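PDB 1YGP: yeast glycogen phosphorylase from Saccharomyces cerevisiae, which belongs to the carbohydrate phosphorylase family, with the two-lobed GT-B fold, and binds pyridoxal-5'-phosphate. Local coordinates for residues H773-L784 against G815-E825; A197-Q205 against L666-V674. All coordinates share one frame; numbering follows the deposited sequence.

Contact 1 of 2, residues H773-L784 against G815-E825; sequences HQYHPQDLPSSL and GDYYLVSDDFE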
loop_
_atom_site.group_PDB
_atom_site.type_symbol
_atom_site.label_atom_id
_atom_site.label_comp_id
_atom_site.label_asym_id
_atom_site.label_seq_id
_atom_site.Cartn_x
_atom_site.Cartn_y
_atom_site.Cartn_z
ATOM N N HIS A 773 15.578 -53.317 -7.068
ATOM C CA HIS A 773 15.475 -52.917 -5.679
ATOM C C HIS A 773 14.332 -53.595 -4.986
ATOM O O HIS A 773 14.453 -53.901 -3.798
ATOM C CB HIS A 773 15.231 -51.453 -5.524
ATOM C CG HIS A 773 16.488 -50.701 -5.214
ATOM N ND1 HIS A 773 17.221 -50.003 -6.062
ATOM C CD2 HIS A 773 17.049 -50.607 -3.968
ATOM C CE1 HIS A 773 18.205 -49.481 -5.385
ATOM N NE2 HIS A 773 18.099 -49.845 -4.128
ATOM N N GLN A 774 13.242 -53.809 -5.724
ATOM C CA GLN A 774 12.057 -54.362 -5.104
ATOM C C GLN A 774 11.956 -55.847 -5.342
ATOM O O GLN A 774 11.967 -56.625 -4.396
ATOM C CB GLN A 774 10.787 -53.689 -5.653
ATOM N N TYR A 775 11.935 -56.272 -6.604
ATOM C CA TYR A 775 11.698 -57.667 -6.924
ATOM C C TYR A 775 12.962 -58.504 -7.143
ATOM O O TYR A 775 12.930 -59.453 -7.929
ATOM C CB TYR A 775 10.790 -57.723 -8.169
ATOM N N HIS A 776 14.076 -58.178 -6.479
ATOM C CA HIS A 776 15.329 -58.937 -6.498
ATOM C C HIS A 776 16.419 -58.214 -5.673
ATOM O O HIS A 776 17.570 -58.074 -6.121
ATOM C CB HIS A 776 15.871 -59.122 -7.945
ATOM N N PRO A 777 16.142 -57.705 -4.458
ATOM C CA PRO A 777 17.064 -56.849 -3.732
ATOM C C PRO A 777 18.455 -57.390 -3.432
ATOM O O PRO A 777 18.658 -58.542 -3.046
ATOM C CB PRO A 777 16.322 -56.501 -2.480
ATOM C CG PRO A 777 15.505 -57.735 -2.222
ATOM C CD PRO A 777 14.996 -58.034 -3.616
ATOM N N GLN A 778 19.433 -56.527 -3.679
ATOM C CA GLN A 778 20.800 -56.756 -3.245
ATOM C C GLN A 778 20.876 -56.138 -1.836
ATOM O O GLN A 778 19.850 -56.029 -1.148
ATOM C CB GLN A 778 21.731 -56.041 -4.205
ATOM N N ASP A 779 22.013 -55.647 -1.337
ATOM C CA ASP A 779 22.061 -55.068 0.003
ATOM C C ASP A 779 22.728 -53.697 -0.070
ATOM O O ASP A 779 23.330 -53.342 -1.093
ATOM C CB ASP A 779 22.870 -55.970 0.950
ATOM N N LEU A 780 22.614 -52.904 0.998
ATOM C CA LEU A 780 23.227 -51.583 1.044
ATOM C C LEU A 780 24.742 -51.696 1.198
ATOM O O LEU A 780 25.223 -52.595 1.891
ATOM C CB LEU A 780 22.679 -50.771 2.219
ATOM C CG LEU A 780 21.184 -50.595 2.293
ATOM C CD1 LEU A 780 20.864 -49.813 3.544
ATOM C CD2 LEU A 780 20.670 -49.890 1.055
ATOM N N PRO A 781 25.542 -50.822 0.589
ATOM C CA PRO A 781 26.977 -50.723 0.831
ATOM C C PRO A 781 27.303 -50.445 2.292
ATOM O O PRO A 781 26.665 -49.565 2.877
ATOM C CB PRO A 781 27.421 -49.609 -0.074
ATOM C CG PRO A 781 26.383 -49.602 -1.163
ATOM C CD PRO A 781 25.105 -49.857 -0.410
ATOM N N SER A 782 28.292 -51.079 2.915
ATOM C CA SER A 782 28.686 -50.781 4.290
ATOM C C SER A 782 28.808 -49.293 4.628
ATOM O O SER A 782 28.359 -48.855 5.688
ATOM C CB SER A 782 30.019 -51.435 4.594
ATOM O OG SER A 782 30.020 -52.772 4.116
ATOM N N SER A 783 29.333 -48.493 3.703
ATOM C CA SER A 783 29.542 -47.061 3.873
ATOM C C SER A 783 28.258 -46.335 4.227
ATOM O O SER A 783 28.136 -45.640 5.245
ATOM C CB SER A 783 30.119 -46.535 2.572
ATOM O OG SER A 783 29.561 -47.269 1.482
ATOM N N LEU A 784 27.277 -46.626 3.372
ATOM C CA LEU A 784 25.953 -46.068 3.515
ATOM C C LEU A 784 25.314 -46.655 4.753
ATOM O O LEU A 784 24.668 -45.927 5.512
ATOM C CB LEU A 784 25.078 -46.393 2.321
ATOM C CG LEU A 784 23.751 -45.679 2.332
ATOM C CD1 LEU A 784 24.017 -44.189 2.257
ATOM C CD2 LEU A 784 22.898 -46.120 1.162
ATOM N N GLY A 815 12.272 -49.674 -1.430
ATOM C CA GLY A 815 12.924 -49.777 -2.714
ATOM C C GLY A 815 13.885 -48.672 -3.114
ATOM O O GLY A 815 14.325 -48.748 -4.261
ATOM N N ASP A 816 14.253 -47.703 -2.264
ATOM C CA ASP A 816 15.145 -46.612 -2.606
ATOM C C ASP A 816 14.977 -46.116 -4.048
ATOM O O ASP A 816 15.871 -46.180 -4.912
ATOM C CB ASP A 816 16.577 -47.069 -2.333
ATOM C CG ASP A 816 17.682 -46.067 -2.681
ATOM O OD1 ASP A 816 17.675 -44.920 -2.229
ATOM O OD2 ASP A 816 18.552 -46.445 -3.452
ATOM N N TYR A 817 13.764 -45.609 -4.295
ATOM C CA TYR A 817 13.386 -45.070 -5.584
ATOM C C TYR A 817 14.320 -44.001 -6.152
ATOM O O TYR A 817 14.299 -43.802 -7.351
ATOM C CB TYR A 817 11.987 -44.525 -5.450
ATOM C CG TYR A 817 11.320 -44.141 -6.765
ATOM C CD1 TYR A 817 10.840 -45.131 -7.633
ATOM C CD2 TYR A 817 11.160 -42.793 -7.093
ATOM C CE1 TYR A 817 10.193 -44.782 -8.823
ATOM C CE2 TYR A 817 10.517 -42.439 -8.280
ATOM C CZ TYR A 817 10.031 -43.431 -9.137
ATOM O OH TYR A 817 9.342 -43.061 -10.278
ATOM N N TYR A 818 15.161 -43.255 -5.433
ATOM C CA TYR A 818 16.002 -42.244 -6.068
ATOM C C TYR A 818 17.447 -42.674 -6.183
ATOM O O TYR A 818 18.357 -41.844 -6.319
ATOM C CB TYR A 818 15.938 -40.952 -5.285
ATOM C CG TYR A 818 14.523 -40.429 -5.257
ATOM C CD1 TYR A 818 13.989 -39.854 -6.399
ATOM C CD2 TYR A 818 13.754 -40.583 -4.104
ATOM C CE1 TYR A 818 12.666 -39.436 -6.378
ATOM C CE2 TYR A 818 12.427 -40.165 -4.085
ATOM C CZ TYR A 818 11.902 -39.591 -5.226
ATOM O OH TYR A 818 10.608 -39.127 -5.214
ATOM N N LEU A 819 17.682 -43.986 -6.054
ATOM C CA LEU A 819 18.994 -44.583 -6.224
ATOM C C LEU A 819 20.130 -44.006 -5.379
ATOM O O LEU A 819 21.278 -43.898 -5.829
ATOM C CB LEU A 819 19.377 -44.524 -7.720
ATOM C CG LEU A 819 18.750 -45.437 -8.784
ATOM C CD1 LEU A 819 17.240 -45.352 -8.764
ATOM C CD2 LEU A 819 19.220 -44.981 -10.173
ATOM N N VAL A 820 19.874 -43.712 -4.105
ATOM C CA VAL A 820 20.952 -43.238 -3.239
ATOM C C VAL A 820 22.002 -44.340 -3.036
ATOM O O VAL A 820 23.201 -44.102 -3.197
ATOM C CB VAL A 820 20.386 -42.779 -1.862
ATOM C CG1 VAL A 820 21.493 -42.463 -0.850
ATOM C CG2 VAL A 820 19.603 -41.489 -2.083
ATOM N N SER A 821 21.559 -45.569 -2.745
ATOM C CA SER A 821 22.448 -46.694 -2.512
ATOM C C SER A 821 23.377 -46.955 -3.689
ATOM O O SER A 821 24.590 -47.165 -3.533
ATOM C CB SER A 821 21.650 -47.967 -2.263
ATOM O OG SER A 821 20.254 -47.785 -1.991
ATOM N N ASP A 822 22.769 -46.821 -4.875
ATOM C CA ASP A 822 23.459 -47.162 -6.112
ATOM C C ASP A 822 24.597 -46.209 -6.411
ATOM O O ASP A 822 25.725 -46.611 -6.735
ATOM C CB ASP A 822 22.462 -47.159 -7.263
ATOM C CG ASP A 822 21.288 -48.088 -6.958
ATOM O OD1 ASP A 822 21.407 -49.303 -7.135
ATOM O OD2 ASP A 822 20.257 -47.590 -6.516
ATOM N N ASP A 823 24.307 -44.925 -6.201
ATOM C CA ASP A 823 25.299 -43.923 -6.499
ATOM C C ASP A 823 26.220 -43.605 -5.339
ATOM O O ASP A 823 27.241 -42.949 -5.577
ATOM C CB ASP A 823 24.566 -42.664 -7.000
ATOM C CG ASP A 823 23.779 -42.864 -8.291
ATOM O OD1 ASP A 823 23.965 -43.850 -9.007
ATOM O OD2 ASP A 823 22.970 -42.014 -8.611
ATOM N N PHE A 824 25.987 -44.113 -4.121
ATOM C CA PHE A 824 26.776 -43.681 -2.969
ATOM C C PHE A 824 28.279 -43.856 -3.118
ATOM O O PHE A 824 29.048 -42.901 -2.956
ATOM C CB PHE A 824 26.340 -44.408 -1.690
ATOM C CG PHE A 824 26.776 -43.629 -0.447
ATOM C CD1 PHE A 824 26.329 -42.313 -0.257
ATOM C CD2 PHE A 824 27.648 -44.205 0.485
ATOM C CE1 PHE A 824 26.763 -41.576 0.855
ATOM C CE2 PHE A 824 28.069 -43.451 1.591
ATOM C CZ PHE A 824 27.635 -42.137 1.782
ATOM N N GLU A 825 28.716 -45.048 -3.515
ATOM C CA GLU A 825 30.134 -45.308 -3.660
ATOM C C GLU A 825 30.822 -44.501 -4.748
ATOM O O GLU A 825 31.941 -44.026 -4.555
ATOM C CB GLU A 825 30.312 -46.803 -3.896
ATOM C CG GLU A 825 30.521 -47.567 -2.582
ATOM C CD GLU A 825 31.720 -47.042 -1.791
ATOM O OE1 GLU A 825 32.843 -47.075 -2.308
ATOM O OE2 GLU A 825 31.524 -46.585 -0.662
#
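The imidazole of H773 has G815 O over one face, 3.0 Å above the ring plane and displaced toward the rim, while D822 meets its edge: OD2 lies in the ring plane, 3.0 Å from CE1. The D822 carboxylate stands nearly upright to the ring, at 84°. H773 ND1 is hydrogen-bonded to L769 O in its own helix. The second ring, F824, takes L784 CD1 almost over its centre, a CH-pi contact of 3.8 Å to the centroid, 7° off the normal; S783 CB lies in the ring plane, at the edge. L784 reaches that face because CG is anti to its backbone N (chi1 -172°), and CD2, its other branch, rests on S821 CA. At the solvent side S783 OG donates to E825 OE2, 3.0 Å away, meeting the oxygen on its anti side. Beside the H773 ring, D816 OD1 accepts V820 N at 3.1 Å, and OD2 takes both S821 OG and S821 N from one face of the carboxylate, binding the type I turn 816-819 to the start of helix 820-840. F620 of helix 615-634 backs V820 and F824. The end of helix 763-775, the linking loop and the start of helix 782-790 thus pack on the turn 816-819 and the first turns of helix 820-840, in the C-terminal Rossmann-like lobe of a GT-B fold.

Contact 2 of 2, residues A197-Q205 against L666-V674; sequences AQKIIDGYQ and LIIKLINCV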
loop_
_atom_site.group_PDB
_atom_site.type_symbol
_atom_site.label_atom_id
_atom_site.label_comp_id
_atom_site.label_asym_id
_atom_site.label_seq_id
_atom_site.Cartn_x
_atom_site.Cartn_y
_atom_site.Cartn_z
ATOM N N ALA A 197 8.326 -16.728 2.848
ATOM C CA ALA A 197 9.696 -16.435 3.181
ATOM C C ALA A 197 10.057 -17.415 4.290
ATOM O O ALA A 197 9.233 -17.784 5.141
ATOM C CB ALA A 197 9.795 -15.015 3.679
ATOM N N GLN A 198 11.307 -17.846 4.273
ATOM C CA GLN A 198 11.775 -18.911 5.130
ATOM C C GLN A 198 12.614 -18.437 6.316
ATOM O O GLN A 198 13.595 -17.690 6.155
ATOM C CB GLN A 198 12.568 -19.888 4.237
ATOM C CG GLN A 198 13.362 -20.903 5.027
ATOM C CD GLN A 198 14.031 -21.966 4.204
ATOM O OE1 GLN A 198 13.469 -23.036 3.969
ATOM N NE2 GLN A 198 15.260 -21.736 3.772
ATOM N N LYS A 199 12.240 -18.885 7.510
ATOM C CA LYS A 199 13.066 -18.659 8.670
ATOM C C LYS A 199 13.426 -20.057 9.122
ATOM O O LYS A 199 12.577 -20.951 9.049
ATOM C CB LYS A 199 12.323 -17.966 9.807
ATOM C CG LYS A 199 11.534 -16.761 9.371
ATOM C CD LYS A 199 11.309 -15.832 10.536
ATOM C CE LYS A 199 10.957 -14.435 9.990
ATOM N NZ LYS A 199 12.014 -13.866 9.157
ATOM N N ILE A 200 14.661 -20.336 9.529
ATOM C CA ILE A 200 14.947 -21.638 10.091
ATOM C C ILE A 200 14.850 -21.482 11.610
ATOM O O ILE A 200 15.734 -20.933 12.261
ATOM C CB ILE A 200 16.333 -22.091 9.646
ATOM C CG1 ILE A 200 16.387 -22.243 8.137
ATOM C CG2 ILE A 200 16.638 -23.427 10.306
ATOM C CD1 ILE A 200 15.413 -23.315 7.587
ATOM N N ILE A 201 13.749 -21.910 12.215
ATOM C CA ILE A 201 13.520 -21.793 13.642
ATOM C C ILE A 201 13.731 -23.172 14.200
ATOM O O ILE A 201 13.079 -24.147 13.826
ATOM C CB ILE A 201 12.094 -21.263 13.848
ATOM C CG1 ILE A 201 12.279 -19.771 13.979
ATOM C CG2 ILE A 201 11.343 -21.862 15.030
ATOM C CD1 ILE A 201 10.965 -18.981 13.911
ATOM N N ASP A 202 14.765 -23.235 15.030
ATOM C CA ASP A 202 15.164 -24.455 15.727
ATOM C C ASP A 202 15.521 -25.603 14.799
ATOM O O ASP A 202 15.224 -26.767 15.045
ATOM C CB ASP A 202 14.035 -24.882 16.672
ATOM C CG ASP A 202 14.550 -25.711 17.823
ATOM O OD1 ASP A 202 15.325 -25.173 18.620
ATOM O OD2 ASP A 202 14.177 -26.883 17.901
ATOM N N GLY A 203 16.159 -25.248 13.686
ATOM C CA GLY A 203 16.599 -26.225 12.700
ATOM C C GLY A 203 15.511 -26.649 11.724
ATOM O O GLY A 203 15.752 -27.454 10.815
ATOM N N TYR A 204 14.324 -26.088 11.903
ATOM C CA TYR A 204 13.195 -26.354 11.051
ATOM C C TYR A 204 12.885 -25.140 10.194
ATOM O O TYR A 204 13.224 -24.020 10.553
ATOM C CB TYR A 204 11.992 -26.664 11.893
ATOM C CG TYR A 204 12.137 -27.947 12.677
ATOM C CD1 TYR A 204 11.791 -29.157 12.077
ATOM C CD2 TYR A 204 12.607 -27.903 13.975
ATOM C CE1 TYR A 204 11.920 -30.339 12.785
ATOM C CE2 TYR A 204 12.733 -29.082 14.678
ATOM C CZ TYR A 204 12.392 -30.285 14.079
ATOM O OH TYR A 204 12.531 -31.455 14.781
ATOM N N GLN A 205 12.245 -25.316 9.057
ATOM C CA GLN A 205 11.864 -24.210 8.211
ATOM C C GLN A 205 10.531 -23.727 8.746
ATOM O O GLN A 205 9.645 -24.542 9.007
ATOM C CB GLN A 205 11.687 -24.680 6.769
ATOM C CG GLN A 205 11.099 -23.631 5.842
ATOM C CD GLN A 205 10.444 -24.182 4.591
ATOM O OE1 GLN A 205 9.243 -24.349 4.560
ATOM N NE2 GLN A 205 11.096 -24.478 3.486
ATOM N N LEU A 666 12.188 -32.776 6.629
ATOM C CA LEU A 666 13.084 -33.570 7.468
ATOM C C LEU A 666 14.503 -33.355 7.023
ATOM O O LEU A 666 15.383 -33.215 7.878
ATOM C CB LEU A 666 12.892 -35.083 7.387
ATOM C CG LEU A 666 11.983 -35.787 8.367
ATOM C CD1 LEU A 666 11.974 -37.283 8.090
ATOM C CD2 LEU A 666 12.482 -35.521 9.782
ATOM N N ILE A 667 14.728 -33.267 5.702
ATOM C CA ILE A 667 16.081 -33.160 5.212
ATOM C C ILE A 667 16.682 -31.841 5.677
ATOM O O ILE A 667 17.862 -31.810 6.066
ATOM C CB ILE A 667 16.077 -33.298 3.684
ATOM C CG1 ILE A 667 15.680 -34.737 3.341
ATOM C CG2 ILE A 667 17.461 -32.974 3.107
ATOM C CD1 ILE A 667 15.591 -35.109 1.842
ATOM N N ILE A 668 15.886 -30.768 5.754
ATOM C CA ILE A 668 16.412 -29.507 6.259
ATOM C C ILE A 668 16.793 -29.688 7.718
ATOM O O ILE A 668 17.883 -29.236 8.073
ATOM C CB ILE A 668 15.361 -28.390 6.078
ATOM C CG1 ILE A 668 15.143 -28.127 4.578
ATOM C CG2 ILE A 668 15.834 -27.124 6.756
ATOM C CD1 ILE A 668 14.114 -27.058 4.175
ATOM N N LYS A 669 16.018 -30.386 8.564
ATOM C CA LYS A 669 16.373 -30.530 9.974
ATOM C C LYS A 669 17.661 -31.331 10.077
ATOM O O LYS A 669 18.594 -30.929 10.785
ATOM C CB LYS A 669 15.268 -31.247 10.763
ATOM C CG LYS A 669 15.530 -31.472 12.257
ATOM C CD LYS A 669 15.831 -30.125 12.889
ATOM C CE LYS A 669 16.405 -30.143 14.305
ATOM N NZ LYS A 669 15.400 -30.560 15.261
ATOM N N LEU A 670 17.758 -32.398 9.285
ATOM C CA LEU A 670 18.918 -33.258 9.287
ATOM C C LEU A 670 20.185 -32.500 8.945
ATOM O O LEU A 670 21.173 -32.712 9.660
ATOM C CB LEU A 670 18.688 -34.401 8.299
ATOM C CG LEU A 670 19.410 -35.758 8.408
ATOM C CD1 LEU A 670 20.184 -35.949 7.110
ATOM C CD2 LEU A 670 20.291 -35.848 9.661
ATOM N N ILE A 671 20.181 -31.593 7.952
ATOM C CA ILE A 671 21.362 -30.807 7.591
ATOM C C ILE A 671 21.753 -29.959 8.791
ATOM O O ILE A 671 22.925 -29.916 9.180
ATOM C CB ILE A 671 21.080 -29.881 6.398
ATOM C CG1 ILE A 671 20.711 -30.677 5.157
ATOM C CG2 ILE A 671 22.330 -29.092 6.084
ATOM C CD1 ILE A 671 20.058 -29.884 3.987
ATOM N N ASN A 672 20.757 -29.358 9.442
ATOM C CA ASN A 672 20.980 -28.507 10.607
ATOM C C ASN A 672 21.538 -29.244 11.812
ATOM O O ASN A 672 22.395 -28.735 12.541
ATOM C CB ASN A 672 19.674 -27.816 10.982
ATOM C CG ASN A 672 19.346 -26.700 10.000
ATOM O OD1 ASN A 672 20.184 -25.839 9.724
ATOM N ND2 ASN A 672 18.144 -26.653 9.439
ATOM N N CYS A 673 21.111 -30.479 11.985
ATOM C CA CYS A 673 21.652 -31.327 13.017
ATOM C C CYS A 673 23.122 -31.691 12.740
ATOM O O CYS A 673 24.005 -31.579 13.617
ATOM C CB CYS A 673 20.806 -32.572 13.103
ATOM S SG CYS A 673 19.109 -32.209 13.630
ATOM N N VAL A 674 23.438 -32.128 11.512
ATOM C CA VAL A 674 24.806 -32.457 11.137
ATOM C C VAL A 674 25.664 -31.234 11.427
ATOM O O VAL A 674 26.669 -31.352 12.122
ATOM C CB VAL A 674 24.862 -32.808 9.643
ATOM C CG1 VAL A 674 26.305 -32.990 9.173
ATOM C CG2 VAL A 674 24.086 -34.090 9.426
#
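N672 ND2 donates to G203 O at 2.9 Å, a bent bond, 136° at the hydrogen, that reaches the oxygen from above the carbonyl plane. K669 CA is a close neighbour of the same oxygen. G203 belongs to the type I' turn 201-204 of a beta hairpin, and with no side chain there the helix backbone comes within 5.1 Å, G203 CA to K669 CA. K669 then runs across the Y204 ring, CD lying over one face 3.7 Å from the centroid; a bend at chi2 (56°) turns the chain along the ring, and a second at chi4 (-71°), beyond CD, turns NZ to Y204 OH for a weak hydrogen bond of 3.0 Å. E803 stands near both ends, in a weak bond to the tyrosine and a long ion pair with the lysine. On the other flank I200 CD1 touches I668 CG2 at 3.9 Å. I668 CD1 lies beside the amides of Q198 and Q205, where Q205 NE2 donates to Q198 OE1 at 2.8 Å, while G655 O and S657 O accept from the two amide nitrogens. One bent hydrogen bond to a backbone carbonyl, the lysine laid over the tyrosine ring and apolar isoleucine contact thus join hairpin to helix, and the lysine's charge is probably eased by E803 and, at a distance, D202.

From the N terminus, the chain first lays down hairpin 197-208, a separate two-stranded unit that follows strand 184-189 and precedes strand 221-232 in the chain; its part 197-205 makes contact 2. Some 460 residues later helix 662-678, in the six-stranded parallel sheet's lobe, closes contact 2, a very long loop that brings the two lobes together; the side chain of Q198 is about 11 Å from the pyridoxal-5'-phosphate. Only after that does contact 1 open, at 773, and it closes a short, partly helical loop at 815-825 within the C-terminal lobe. The two therefore run in series, neither nested nor crossed. Their centres are 26 Å apart and their nearest atoms about 8 Å, yet helix 615-634 touches both.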